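Local coordinates for protein probable thiosulfate sulfurtransferase (Thermus thermophilus, PDB 2EG4) that probably transfers sulfur from thiosulfate to cyanide and binds a zinc ion, at residues V8-R13 with S62-Y67; G25-D30 with L58-P63; D30-K35 with L75-F80. All coordinates share one frame; numbering follows the deposited sequence.

Contact 1: V8-R13 with S62-Y67; sequences VLVDTR and SPVVLY
Val-8 opens the pairing with its amide, which gives a hydrogen bond to Pro-63 O just after the cis peptide that precedes this proline. Its carbonyl then takes the amide of Val-65, with Val-8 O 2.8 Å from Val-65 N, while Val-64 CA comes in beside it as a CA-H...O contact. Leu-9 CA makes a CA-H...O contact of its own with Val-65 O, and Leu-9 CB lies at the edge of the Tyr-67 ring. Val-10 continues the alternation, its N bonded to Val-65 O and its O to Tyr-67 N at 2.8 Å. Its side chain fills the opposite face: CG2 packs on Val-64 CG1 at 3.7 Å, and CB lies alongside Leu-66 CG, the two side chains pointing the same way. This is the central parallel pair of a four-stranded rhodanese sheet of order 2-1-3-4; strand 27-28 flanks 8-11, strand 89-92 flanks 64-67, and helix 73-84 packs on Leu-66. Asp-11 lies beneath the Tyr-67 ring, its CA over one face in a CH-pi contact 4.0 Å from the centroid. The tyrosine CG sits between its own N and carbonyl carbon (chi1 69°), which brings the ring back across the neighbouring strand. Its OH reaches Asp-11 OD2 only weakly, at 2.8 Å, and also bonds Leu-23 N. Thr-12 N donates to Tyr-67 O, 3.1 Å away, while its OG1 bonds Asp-68. Arg-13 folds back on Asp-11 in a two-nitrogen, side-on salt bridge: NE meets OD1 and NH2 meets OD2, each on a syn lone pair. Arg-13 N bonds the same OD1 from the anti side at 2.9 Å, closing an Asx turn, so three donors from one residue fix the rotation of the carboxylate.

Contact 2: G25-D30 with L58-P63; sequences GARHLD and LGLRSP
A Schellman motif ends helix 41-57, and the side chain of Arg-27, on edge strand 27-28, reaches the carbonyl of Leu-58 within it. Arg-27 NE lies 3.1 Å from Leu-58 O in a hydrogen bond bent to 143° at the hydrogen. The oxygen stands 26° out of the guanidinium plane, while the nitrogen sits nearly along the carbonyl's own axis. A bend at chi2 (88°) turns the arginine chain back beside its own strand, and this also brings NH1 to Gly-25 O in a weak bond. The guanidinium thus bridges the turn leading into its strand and the helix end. Gly-59, with its positive phi, is the C-prime residue of the motif: its amide and that of Leu-60 bond back to carbonyls in the last turn of helix 41-57. The negative end of the helix dipole probably adds to the attraction for the guanidinium. Strand 27-28 is the outermost strand on its side of the rhodanese sheet, and the 58-63 loop leads from the helix into strand 64-67. Two residues further along the first segment, the side chains of Leu-29 and Leu-58 cross obliquely, with Leu-29 CD2 3.6 Å from Leu-58 CD1. Leu-29 also touches Thr-78 and Leu-82 of helix 73-84, and Leu-60 shares Leu-82 with it.

Contact 3: D30-K35 with L75-F80; sequences DLSAPK and LCRTAF
The guanidinium of Arg-77 has Asp-30 OD1 and Leu-31 O at its edge, near its plane, and Ser-32 OG over one face, though on the Ser-32 side the model is too tight to interpret closely. The planes of the Asp-30 carboxylate and the guanidinium are 34° apart, and OD1 pairs with Arg-77 NH2 at 3.3 Å in a salt bridge. That bridge is long, and NH2 is crowded by Ser-32 in the model, so its exact position is doubtful. Ser-32 OG, although near, makes no hydrogen bond with the guanidinium because the angle is poor. Arg-77 CG occupies the position between its backbone N and carbonyl carbon (chi1 57°), and from there the chain runs extended to NE, with CD passing 3.4 Å from Leu-31 O. The remaining terminal nitrogen, NH1, bonds Ala-195 O, a residue of the second rhodanese-like range. Next along the helix, Thr-78 turns its hydroxyl to the loop: OG1 lies 3.1 Å from Leu-31 N, which donates to it at an angle of 161°. The same oxygen bonds Arg-74 O one turn back, and since Leu-31 N is the donor in the first bond, the hydroxyl hydrogen is available for that carbonyl. Thr-78 therefore ties the loop backbone to the helix through a single oxygen. Leu-31 is the centre of an inverse gamma turn, and its side chain touches Phe-81 and Leu-82 of helix 73-84. The whole contact joins the loop between strand 27-28 and helix 41-57 to the face of helix 73-84 carrying Arg-77 and Thr-78. Arg-77 thus bridges this loop and Ala-195 O, and if the long pair to Asp-30 holds, the carboxylate would probably help offset the guanidinium charge.

Contacts 1 and 2 are neighbours in the same sheet, their centres 6 Å apart. Strand 8-11 bonds to strand 27-28 on one side and to strand 64-67 on the other, with Asp-11 N 2.7 Å from Arg-27 O, and the two contacts share Ser-62 and Pro-63. Contact 3 lies 13 and 14 Å from the centres of contacts 1 and 2; it shares Asp-30 with contact 2 and meets contact 1 where Leu-66 packs on Leu-75 and Ala-79. It is also the one that looks toward the zinc site of the second half: the side chain of Ser-32 is about 10 Å from that of the zinc ligand His-192 and about 13 Å from the zinc ion.

Contact 1: V8-R13 with S62-Y67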
loop_
_atom_site.group_PDB
_atom_site.type_symbol
_atom_site.label_atom_id
_atom_site.label_comp_id
_atom_site.label_asym_id
_atom_site.label_seq_id
_atom_site.Cartn_x
_atom_site.Cartn_y
_atom_site.Cartn_z
ATOM N N VAL B 8 2.605 -18.648 0.434
ATOM C CA VAL B 8 1.836 -18.439 -0.785
ATOM C C VAL B 8 2.496 -17.286 -1.533
ATOM O O VAL B 8 2.647 -16.192 -0.987
ATOM C CB VAL B 8 0.382 -18.054 -0.472
ATOM C CG1 VAL B 8 -0.402 -17.900 -1.771
ATOM C CG2 VAL B 8 -0.253 -19.104 0.422
ATOM N N LEU B 9 2.888 -17.524 -2.777
ATOM C CA LEU B 9 3.550 -16.490 -3.555
ATOM C C LEU B 9 2.591 -15.654 -4.396
ATOM O O LEU B 9 1.601 -16.161 -4.929
ATOM C CB LEU B 9 4.627 -17.109 -4.453
ATOM C CG LEU B 9 5.811 -17.782 -3.739
ATOM C CD1 LEU B 9 5.326 -18.977 -2.935
ATOM C CD2 LEU B 9 6.841 -18.231 -4.766
ATOM N N VAL B 10 2.901 -14.367 -4.499
ATOM C CA VAL B 10 2.106 -13.424 -5.272
ATOM C C VAL B 10 3.041 -12.541 -6.093
ATOM O O VAL B 10 3.871 -11.795 -5.547
ATOM C CB VAL B 10 1.230 -12.531 -4.355
ATOM C CG1 VAL B 10 0.428 -11.554 -5.192
ATOM C CG2 VAL B 10 0.295 -13.390 -3.520
ATOM N N ASP B 11 2.907 -12.648 -7.412
ATOM C CA ASP B 11 3.696 -11.884 -8.371
ATOM C C ASP B 11 2.892 -10.619 -8.705
ATOM O O ASP B 11 1.793 -10.707 -9.260
ATOM C CB ASP B 11 3.890 -12.727 -9.637
ATOM C CG ASP B 11 4.921 -12.153 -10.583
ATOM O OD1 ASP B 11 5.064 -10.914 -10.675
ATOM O OD2 ASP B 11 5.592 -12.955 -11.264
ATOM N N THR B 12 3.434 -9.451 -8.376
ATOM C CA THR B 12 2.742 -8.188 -8.634
ATOM C C THR B 12 3.200 -7.510 -9.916
ATOM O O THR B 12 2.920 -6.338 -10.143
ATOM C CB THR B 12 2.939 -7.197 -7.472
ATOM O OG1 THR B 12 4.334 -6.869 -7.353
ATOM C CG2 THR B 12 2.447 -7.808 -6.180
ATOM N N ARG B 13 3.907 -8.245 -10.764
ATOM C CA ARG B 13 4.374 -7.668 -12.018
ATOM C C ARG B 13 3.245 -7.737 -13.052
ATOM O O ARG B 13 2.234 -8.405 -12.827
ATOM C CB ARG B 13 5.595 -8.441 -12.525
ATOM C CG ARG B 13 6.821 -8.322 -11.617
ATOM C CD ARG B 13 7.929 -9.217 -12.125
ATOM N NE ARG B 13 7.463 -10.598 -12.174
ATOM C CZ ARG B 13 7.877 -11.504 -13.057
ATOM N NH1 ARG B 13 8.774 -11.176 -13.980
ATOM N NH2 ARG B 13 7.387 -12.731 -13.014
ATOM N N SER B 62 -1.966 -16.907 5.452
ATOM C CA SER B 62 -0.669 -16.547 6.001
ATOM C C SER B 62 0.210 -17.796 6.035
ATOM O O SER B 62 -0.262 -18.890 6.343
ATOM C CB SER B 62 -0.833 -15.988 7.412
ATOM O OG SER B 62 -1.717 -14.882 7.416
ATOM N N PRO B 63 1.503 -17.651 5.719
ATOM C CA PRO B 63 2.188 -16.415 5.337
ATOM C C PRO B 63 2.206 -16.209 3.823
ATOM O O PRO B 63 2.349 -17.163 3.058
ATOM C CB PRO B 63 3.587 -16.630 5.894
ATOM C CG PRO B 63 3.804 -18.084 5.590
ATOM C CD PRO B 63 2.478 -18.729 5.967
ATOM N N VAL B 64 2.070 -14.961 3.399
ATOM C CA VAL B 64 2.082 -14.634 1.978
ATOM C C VAL B 64 3.334 -13.850 1.635
ATOM O O VAL B 64 3.694 -12.917 2.347
ATOM C CB VAL B 64 0.878 -13.752 1.577
ATOM C CG1 VAL B 64 0.990 -13.375 0.106
ATOM C CG2 VAL B 64 -0.425 -14.480 1.850
ATOM N N VAL B 65 3.993 -14.228 0.546
ATOM C CA VAL B 65 5.185 -13.532 0.103
ATOM C C VAL B 65 4.946 -12.949 -1.280
ATOM O O VAL B 65 4.720 -13.688 -2.238
ATOM C CB VAL B 65 6.398 -14.474 0.031
ATOM C CG1 VAL B 65 7.594 -13.730 -0.551
ATOM C CG2 VAL B 65 6.721 -15.000 1.426
ATOM N N LEU B 66 5.012 -11.626 -1.374
ATOM C CA LEU B 66 4.802 -10.932 -2.638
ATOM C C LEU B 66 6.137 -10.506 -3.241
ATOM O O LEU B 66 7.031 -10.032 -2.533
ATOM C CB LEU B 66 3.914 -9.696 -2.427
ATOM C CG LEU B 66 2.514 -9.900 -1.833
ATOM C CD1 LEU B 66 2.563 -9.796 -0.302
ATOM C CD2 LEU B 66 1.569 -8.823 -2.379
ATOM N N TYR B 67 6.282 -10.671 -4.551
ATOM C CA TYR B 67 7.527 -10.277 -5.194
ATOM C C TYR B 67 7.313 -9.435 -6.447
ATOM O O TYR B 67 6.247 -9.482 -7.071
ATOM C CB TYR B 67 8.375 -11.516 -5.509
ATOM C CG TYR B 67 7.837 -12.423 -6.596
ATOM C CD1 TYR B 67 8.156 -12.204 -7.939
ATOM C CD2 TYR B 67 7.027 -13.510 -6.281
ATOM C CE1 TYR B 67 7.685 -13.055 -8.940
ATOM C CE2 TYR B 67 6.544 -14.365 -7.275
ATOM C CZ TYR B 67 6.878 -14.133 -8.597
ATOM O OH TYR B 67 6.397 -14.988 -9.570
#

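Contact 2: G25-D30 with L58-P63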
loop_
_atom_site.group_PDB
_atom_site.type_symbol
_atom_site.label_atom_id
_atom_site.label_comp_id
_atom_site.label_asym_id
_atom_site.label_seq_id
_atom_site.Cartn_x
_atom_site.Cartn_y
_atom_site.Cartn_z
ATOM N N GLY B 25 3.872 -21.832 -8.929
ATOM C CA GLY B 25 2.745 -21.709 -8.020
ATOM C C GLY B 25 2.367 -20.295 -7.614
ATOM O O GLY B 25 1.434 -20.109 -6.835
ATOM N N ALA B 26 3.075 -19.297 -8.136
ATOM C CA ALA B 26 2.784 -17.908 -7.786
ATOM C C ALA B 26 1.538 -17.381 -8.488
ATOM O O ALA B 26 1.325 -17.649 -9.665
ATOM C CB ALA B 26 3.977 -17.021 -8.122
ATOM N N ARG B 27 0.714 -16.636 -7.758
ATOM C CA ARG B 27 -0.499 -16.058 -8.337
ATOM C C ARG B 27 -0.171 -14.655 -8.832
ATOM O O ARG B 27 0.778 -14.031 -8.363
ATOM C CB ARG B 27 -1.622 -15.965 -7.299
ATOM C CG ARG B 27 -2.119 -17.293 -6.739
ATOM C CD ARG B 27 -1.314 -17.724 -5.526
ATOM N NE ARG B 27 -2.021 -18.722 -4.726
ATOM C CZ ARG B 27 -1.764 -20.026 -4.752
ATOM N NH1 ARG B 27 -0.811 -20.503 -5.541
ATOM N NH2 ARG B 27 -2.456 -20.853 -3.978
ATOM N N HIS B 28 -0.948 -14.155 -9.785
ATOM C CA HIS B 28 -0.721 -12.808 -10.301
ATOM C C HIS B 28 -1.758 -11.860 -9.699
ATOM O O HIS B 28 -2.953 -12.165 -9.698
ATOM C CB HIS B 28 -0.814 -12.812 -11.828
ATOM C CG HIS B 28 -0.749 -11.450 -12.445
ATOM N ND1 HIS B 28 -1.825 -10.590 -12.461
ATOM C CD2 HIS B 28 0.261 -10.801 -13.071
ATOM C CE1 HIS B 28 -1.481 -9.469 -13.072
ATOM N NE2 HIS B 28 -0.220 -9.573 -13.452
ATOM N N LEU B 29 -1.305 -10.719 -9.181
ATOM C CA LEU B 29 -2.214 -9.748 -8.570
ATOM C C LEU B 29 -1.605 -8.355 -8.472
ATOM O O LEU B 29 -0.467 -8.189 -8.027
ATOM C CB LEU B 29 -2.635 -10.222 -7.175
ATOM C CG LEU B 29 -3.601 -9.330 -6.385
ATOM C CD1 LEU B 29 -4.965 -9.264 -7.101
ATOM C CD2 LEU B 29 -3.793 -9.896 -4.996
ATOM N N ASP B 30 -2.382 -7.358 -8.881
ATOM C CA ASP B 30 -1.957 -5.965 -8.861
ATOM C C ASP B 30 -3.157 -5.095 -8.489
ATOM O O ASP B 30 -4.016 -4.817 -9.325
ATOM C CB ASP B 30 -1.432 -5.571 -10.244
ATOM C CG ASP B 30 -0.645 -4.275 -10.234
ATOM O OD1 ASP B 30 -1.100 -3.284 -9.614
ATOM O OD2 ASP B 30 0.430 -4.240 -10.866
ATOM N N LEU B 58 -8.213 -16.514 -4.366
ATOM C CA LEU B 58 -6.827 -16.727 -4.773
ATOM C C LEU B 58 -6.180 -17.792 -3.892
ATOM O O LEU B 58 -4.975 -18.034 -3.979
ATOM C CB LEU B 58 -6.022 -15.427 -4.670
ATOM C CG LEU B 58 -6.288 -14.330 -5.711
ATOM C CD1 LEU B 58 -5.466 -13.092 -5.391
ATOM C CD2 LEU B 58 -5.941 -14.843 -7.093
ATOM N N GLY B 59 -6.987 -18.419 -3.041
ATOM C CA GLY B 59 -6.463 -19.440 -2.154
ATOM C C GLY B 59 -5.317 -18.891 -1.327
ATOM O O GLY B 59 -4.247 -19.496 -1.250
ATOM N N LEU B 60 -5.537 -17.734 -0.713
ATOM C CA LEU B 60 -4.505 -17.103 0.100
ATOM C C LEU B 60 -4.662 -17.426 1.577
ATOM O O LEU B 60 -5.767 -17.682 2.057
ATOM C CB LEU B 60 -4.529 -15.581 -0.082
ATOM C CG LEU B 60 -4.310 -15.010 -1.484
ATOM C CD1 LEU B 60 -4.299 -13.495 -1.396
ATOM C CD2 LEU B 60 -3.004 -15.515 -2.074
ATOM N N ARG B 61 -3.537 -17.409 2.282
ATOM C CA ARG B 61 -3.482 -17.674 3.717
ATOM C C ARG B 61 -2.079 -17.315 4.196
ATOM O O ARG B 61 -1.114 -17.405 3.436
ATOM C CB ARG B 61 -3.747 -19.152 4.012
ATOM C CG ARG B 61 -2.756 -20.077 3.344
ATOM C CD ARG B 61 -2.771 -21.463 3.956
ATOM N NE ARG B 61 -1.814 -22.340 3.289
ATOM C CZ ARG B 61 -0.518 -22.070 3.161
ATOM N NH1 ARG B 61 -0.017 -20.944 3.657
ATOM N NH2 ARG B 61 0.279 -22.925 2.531
ATOM N N SER B 62 -1.966 -16.907 5.452
ATOM C CA SER B 62 -0.669 -16.547 6.001
ATOM C C SER B 62 0.210 -17.796 6.035
ATOM O O SER B 62 -0.262 -18.890 6.343
ATOM C CB SER B 62 -0.833 -15.988 7.412
ATOM O OG SER B 62 -1.717 -14.882 7.416
ATOM N N PRO B 63 1.503 -17.651 5.719
ATOM C CA PRO B 63 2.188 -16.415 5.337
ATOM C C PRO B 63 2.206 -16.209 3.823
ATOM O O PRO B 63 2.349 -17.163 3.058
ATOM C CB PRO B 63 3.587 -16.630 5.894
ATOM C CG PRO B 63 3.804 -18.084 5.590
ATOM C CD PRO B 63 2.478 -18.729 5.967
#

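Contact 3: D30-K35 with L75-F80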
loop_
_atom_site.group_PDB
_atom_site.type_symbol
_atom_site.label_atom_id
_atom_site.label_comp_id
_atom_site.label_asym_id
_atom_site.label_seq_id
_atom_site.Cartn_x
_atom_site.Cartn_y
_atom_site.Cartn_z
ATOM N N ASP B 30 -2.382 -7.358 -8.881
ATOM C CA ASP B 30 -1.957 -5.965 -8.861
ATOM C C ASP B 30 -3.157 -5.095 -8.489
ATOM O O ASP B 30 -4.016 -4.817 -9.325
ATOM C CB ASP B 30 -1.432 -5.571 -10.244
ATOM C CG ASP B 30 -0.645 -4.275 -10.234
ATOM O OD1 ASP B 30 -1.100 -3.284 -9.614
ATOM O OD2 ASP B 30 0.430 -4.240 -10.866
ATOM N N LEU B 31 -3.221 -4.672 -7.234
ATOM C CA LEU B 31 -4.328 -3.847 -6.768
ATOM C C LEU B 31 -4.045 -2.359 -6.927
ATOM O O LEU B 31 -4.222 -1.564 -6.000
ATOM C CB LEU B 31 -4.632 -4.185 -5.312
ATOM C CG LEU B 31 -5.049 -5.647 -5.147
ATOM C CD1 LEU B 31 -5.165 -6.007 -3.679
ATOM C CD2 LEU B 31 -6.387 -5.867 -5.860
ATOM N N SER B 32 -3.637 -1.983 -8.133
ATOM C CA SER B 32 -3.305 -0.598 -8.441
ATOM C C SER B 32 -4.407 0.464 -8.334
ATOM O O SER B 32 -4.503 1.192 -7.346
ATOM C CB SER B 32 -2.689 -0.532 -9.842
ATOM O OG SER B 32 -2.307 0.795 -10.172
ATOM N N ALA B 33 -5.226 0.543 -9.375
ATOM C CA ALA B 33 -6.294 1.533 -9.494
ATOM C C ALA B 33 -7.322 1.750 -8.378
ATOM O O ALA B 33 -7.581 2.892 -8.001
ATOM C CB ALA B 33 -7.030 1.307 -10.814
ATOM N N PRO B 34 -7.920 0.673 -7.838
ATOM C CA PRO B 34 -8.929 0.805 -6.777
ATOM C C PRO B 34 -8.882 2.061 -5.903
ATOM O O PRO B 34 -8.058 2.159 -4.997
ATOM C CB PRO B 34 -8.734 -0.471 -5.968
ATOM C CG PRO B 34 -8.429 -1.464 -7.033
ATOM C CD PRO B 34 -7.440 -0.720 -7.916
ATOM N N LYS B 35 -9.767 3.019 -6.192
ATOM C CA LYS B 35 -9.868 4.261 -5.420
ATOM C C LYS B 35 -10.976 4.076 -4.393
ATOM O O LYS B 35 -12.129 3.826 -4.751
ATOM C CB LYS B 35 -10.230 5.451 -6.310
ATOM C CG LYS B 35 -9.061 6.120 -7.007
ATOM C CD LYS B 35 -9.535 7.385 -7.713
ATOM C CE LYS B 35 -8.400 8.087 -8.431
ATOM N NZ LYS B 35 -7.791 7.214 -9.471
ATOM N N LEU B 75 3.754 -3.343 -5.991
ATOM C CA LEU B 75 4.073 -4.390 -5.027
ATOM C C LEU B 75 3.585 -4.013 -3.634
ATOM O O LEU B 75 2.959 -4.826 -2.949
ATOM C CB LEU B 75 5.586 -4.630 -4.959
ATOM C CG LEU B 75 6.032 -5.491 -3.762
ATOM C CD1 LEU B 75 5.510 -6.909 -3.890
ATOM C CD2 LEU B 75 7.548 -5.498 -3.680
ATOM N N CYS B 76 3.886 -2.783 -3.224
ATOM C CA CYS B 76 3.507 -2.307 -1.892
ATOM C C CYS B 76 2.015 -2.015 -1.711
ATOM O O CYS B 76 1.432 -2.379 -0.699
ATOM C CB CYS B 76 4.323 -1.061 -1.523
ATOM S SG CYS B 76 6.114 -1.338 -1.333
ATOM N N ARG B 77 1.368 -1.357 -2.665
ATOM C CA ARG B 77 -0.052 -1.110 -2.426
ATOM C C ARG B 77 -0.771 -2.458 -2.388
ATOM O O ARG B 77 -1.713 -2.645 -1.617
ATOM C CB ARG B 77 -0.652 -0.194 -3.492
ATOM C CG ARG B 77 -0.487 -0.705 -4.871
ATOM C CD ARG B 77 -1.302 0.114 -5.847
ATOM N NE ARG B 77 -0.993 -0.312 -7.199
ATOM C CZ ARG B 77 -0.131 0.288 -8.010
ATOM N NH1 ARG B 77 0.531 1.379 -7.622
ATOM N NH2 ARG B 77 0.082 -0.230 -9.211
ATOM N N THR B 78 -0.292 -3.418 -3.171
ATOM C CA THR B 78 -0.900 -4.746 -3.190
ATOM C C THR B 78 -0.650 -5.483 -1.866
ATOM O O THR B 78 -1.559 -6.080 -1.282
ATOM C CB THR B 78 -0.364 -5.591 -4.361
ATOM O OG1 THR B 78 -0.656 -4.927 -5.601
ATOM C CG2 THR B 78 -1.003 -6.973 -4.359
ATOM N N ALA B 79 0.585 -5.436 -1.382
ATOM C CA ALA B 79 0.890 -6.077 -0.116
ATOM C C ALA B 79 0.100 -5.378 0.991
ATOM O O ALA B 79 -0.322 -6.015 1.971
ATOM C CB ALA B 79 2.405 -5.990 0.171
ATOM N N PHE B 80 -0.093 -4.070 0.845
ATOM C CA PHE B 80 -0.827 -3.303 1.834
ATOM C C PHE B 80 -2.264 -3.809 1.997
ATOM O O PHE B 80 -2.761 -3.922 3.110
ATOM C CB PHE B 80 -0.872 -1.822 1.476
ATOM C CG PHE B 80 -1.538 -0.985 2.518
ATOM C CD1 PHE B 80 -0.857 -0.613 3.669
ATOM C CD2 PHE B 80 -2.881 -0.623 2.391
ATOM C CE1 PHE B 80 -1.499 0.097 4.669
ATOM C CE2 PHE B 80 -3.528 0.088 3.391
ATOM C CZ PHE B 80 -2.839 0.449 4.535
#